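Long-range contact in Endonuclease/exonuclease/phosphatase domain-containing protein (Enterococcus faecalis, PDB 3L1W), which is of uncharacterised function but belongs to the endonuclease/exonuclease/phosphatase family and may act as a 3'-5' RNA exonuclease: residues L127-L133 with T161-F167. Sequence-based numbering, arbitrary orientation.
Sequences LVINVHL and TLLMGDF
L127-L133 and T161-F167 run parallel in adjacent strands, their axes 4.7 Å apart and 11° off parallel. Six backbone hydrogen bonds join them. The bond from M164 N to I129 O (2.9 Å) is nearly straight, whereas D166 N reaches V131 O (2.9 Å) from above the carbonyl plane, in a more bent bond, just past the corner at G165. There V131 points toward the neighbouring strand, and G165, having no side chain, leaves room for V131 O, which a CB would strike. With CG1 anti to the backbone N (chi1 175°), V131 lays that methyl over one face of the F167 ring, 4.1 Å from its centroid, while CG2 presses tightly on L163 CD1 (3.4 Å). Helix 138-151 covers this face. On the other, toward strand 38-44, V128 CG2 meets L162 CD1 and its CG1 the selenium of selenomethionine M164. H132 and D166 lie alongside each other, NE2 3.5 Å from OD2, ring and carboxylate planes 23° apart; D166 OD2 is hydrogen-bonded to N7. These central strands of one sheet of the DNase I-like β-sandwich are joined by a right-handed β-α-β crossover; H132 and G165-N168, at their C-terminal ends, belong to family motifs that probably line the active site.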
loop_
_atom_site.group_PDB
_atom_site.type_symbol
_atom_site.label_atom_id
_atom_site.label_comp_id
_atom_site.label_asym_id
_atom_site.label_seq_id
_atom_site.Cartn_x
_atom_site.Cartn_y
_atom_site.Cartn_z
ATOM N N LEU A 127 11.515 -14.127 -18.023
ATOM C CA LEU A 127 10.344 -14.984 -18.152
ATOM C C LEU A 127 9.417 -14.854 -16.947
ATOM O O LEU A 127 9.874 -14.881 -15.798
ATOM C CB LEU A 127 10.793 -16.443 -18.302
ATOM C CG LEU A 127 9.701 -17.503 -18.377
ATOM C CD1 LEU A 127 8.844 -17.313 -19.615
ATOM C CD2 LEU A 127 10.334 -18.893 -18.377
ATOM N N VAL A 128 8.118 -14.702 -17.212
ATOM C CA VAL A 128 7.101 -14.744 -16.148
ATOM C C VAL A 128 6.198 -15.958 -16.362
ATOM O O VAL A 128 5.691 -16.166 -17.464
ATOM C CB VAL A 128 6.238 -13.482 -16.156
ATOM C CG1 VAL A 128 5.112 -13.594 -15.115
ATOM C CG2 VAL A 128 7.093 -12.244 -15.900
ATOM N N ILE A 129 6.002 -16.762 -15.316
ATOM C CA ILE A 129 5.139 -17.938 -15.395
ATOM C C ILE A 129 4.046 -17.805 -14.341
ATOM O O ILE A 129 4.338 -17.728 -13.158
ATOM C CB ILE A 129 5.917 -19.245 -15.118
ATOM C CG1 ILE A 129 7.136 -19.372 -16.047
ATOM C CG2 ILE A 129 4.997 -20.450 -15.266
ATOM C CD1 ILE A 129 8.082 -20.523 -15.671
ATOM N N ASN A 130 2.796 -17.770 -14.791
ATOM C CA ASN A 130 1.631 -17.639 -13.916
ATOM C C ASN A 130 1.171 -19.031 -13.503
ATOM O O ASN A 130 0.731 -19.816 -14.344
ATOM C CB ASN A 130 0.509 -16.906 -14.654
ATOM C CG ASN A 130 -0.659 -16.549 -13.748
ATOM O OD1 ASN A 130 -0.843 -17.150 -12.694
ATOM N ND2 ASN A 130 -1.460 -15.575 -14.171
ATOM N N VAL A 131 1.294 -19.320 -12.208
ATOM C CA VAL A 131 1.003 -20.625 -11.630
ATOM C C VAL A 131 -0.390 -20.705 -10.992
ATOM O O VAL A 131 -0.749 -19.855 -10.186
ATOM C CB VAL A 131 2.030 -20.916 -10.503
ATOM C CG1 VAL A 131 1.688 -22.205 -9.781
ATOM C CG2 VAL A 131 3.456 -20.973 -11.082
ATOM N N HIS A 132 -1.167 -21.733 -11.334
ATOM C CA HIS A 132 -2.311 -22.094 -10.499
ATOM C C HIS A 132 -2.465 -23.599 -10.477
ATOM O O HIS A 132 -3.029 -24.189 -11.398
ATOM C CB HIS A 132 -3.614 -21.438 -10.968
ATOM C CG HIS A 132 -4.721 -21.548 -9.966
ATOM N ND1 HIS A 132 -6.019 -21.169 -10.235
ATOM C CD2 HIS A 132 -4.715 -21.988 -8.684
ATOM C CE1 HIS A 132 -6.769 -21.384 -9.167
ATOM N NE2 HIS A 132 -6.001 -21.878 -8.210
ATOM N N LEU A 133 -1.958 -24.222 -9.422
ATOM C CA LEU A 133 -1.916 -25.684 -9.380
ATOM C C LEU A 133 -3.216 -26.233 -8.834
ATOM O O LEU A 133 -3.970 -25.513 -8.191
ATOM C CB LEU A 133 -0.733 -26.176 -8.543
ATOM C CG LEU A 133 0.639 -25.657 -8.982
ATOM C CD1 LEU A 133 1.741 -26.213 -8.102
ATOM C CD2 LEU A 133 0.893 -26.000 -10.444
ATOM N N THR A 161 13.871 -15.760 -14.232
ATOM C CA THR A 161 12.482 -16.211 -14.280
ATOM C C THR A 161 11.746 -15.889 -12.990
ATOM O O THR A 161 12.317 -16.023 -11.898
ATOM C CB THR A 161 12.407 -17.732 -14.546
ATOM O OG1 THR A 161 12.964 -18.017 -15.837
ATOM C CG2 THR A 161 10.960 -18.210 -14.518
ATOM N N LEU A 162 10.494 -15.441 -13.131
ATOM C CA LEU A 162 9.590 -15.189 -12.008
ATOM C C LEU A 162 8.470 -16.220 -12.102
ATOM O O LEU A 162 7.680 -16.214 -13.053
ATOM C CB LEU A 162 8.995 -13.774 -12.077
ATOM C CG LEU A 162 10.007 -12.626 -12.098
ATOM C CD1 LEU A 162 9.340 -11.303 -12.491
ATOM C CD2 LEU A 162 10.704 -12.513 -10.752
ATOM N N LEU A 163 8.440 -17.127 -11.134
ATOM C CA LEU A 163 7.452 -18.196 -11.089
ATOM C C LEU A 163 6.455 -17.808 -10.004
ATOM O O LEU A 163 6.769 -17.880 -8.814
ATOM C CB LEU A 163 8.147 -19.520 -10.742
ATOM C CG LEU A 163 7.295 -20.782 -10.579
ATOM C CD1 LEU A 163 6.724 -21.249 -11.918
ATOM C CD2 LEU A 163 8.119 -21.915 -9.935
HETATM N N MSE A 164 5.264 -17.371 -10.411
HETATM C CA MSE A 164 4.376 -16.658 -9.490
HETATM C C MSE A 164 2.974 -17.200 -9.536
HETATM O O MSE A 164 2.421 -17.408 -10.606
HETATM C CB MSE A 164 4.289 -15.179 -9.885
HETATM C CG MSE A 164 5.594 -14.575 -10.309
HETATM SE SE MSE A 164 5.361 -12.731 -10.908
HETATM C CE MSE A 164 4.918 -11.961 -9.207
ATOM N N GLY A 165 2.370 -17.392 -8.376
ATOM C CA GLY A 165 0.958 -17.703 -8.369
ATOM C C GLY A 165 0.489 -18.506 -7.179
ATOM O O GLY A 165 1.114 -18.534 -6.118
ATOM N N ASP A 166 -0.640 -19.160 -7.389
ATOM C CA ASP A 166 -1.311 -19.911 -6.353
ATOM C C ASP A 166 -0.911 -21.382 -6.473
ATOM O O ASP A 166 -1.347 -22.091 -7.392
ATOM C CB ASP A 166 -2.816 -19.718 -6.519
ATOM C CG ASP A 166 -3.622 -20.436 -5.458
ATOM O OD1 ASP A 166 -3.064 -21.282 -4.722
ATOM O OD2 ASP A 166 -4.834 -20.152 -5.370
ATOM N N PHE A 167 -0.059 -21.835 -5.558
ATOM C CA PHE A 167 0.449 -23.204 -5.589
ATOM C C PHE A 167 -0.523 -24.172 -4.934
ATOM O O PHE A 167 -0.355 -25.387 -5.053
ATOM C CB PHE A 167 1.814 -23.307 -4.886
ATOM C CG PHE A 167 2.954 -22.751 -5.690
ATOM C CD1 PHE A 167 4.078 -23.523 -5.960
ATOM C CD2 PHE A 167 2.909 -21.459 -6.167
ATOM C CE1 PHE A 167 5.132 -22.999 -6.705
ATOM C CE2 PHE A 167 3.956 -20.937 -6.913
ATOM C CZ PHE A 167 5.059 -21.711 -7.180
#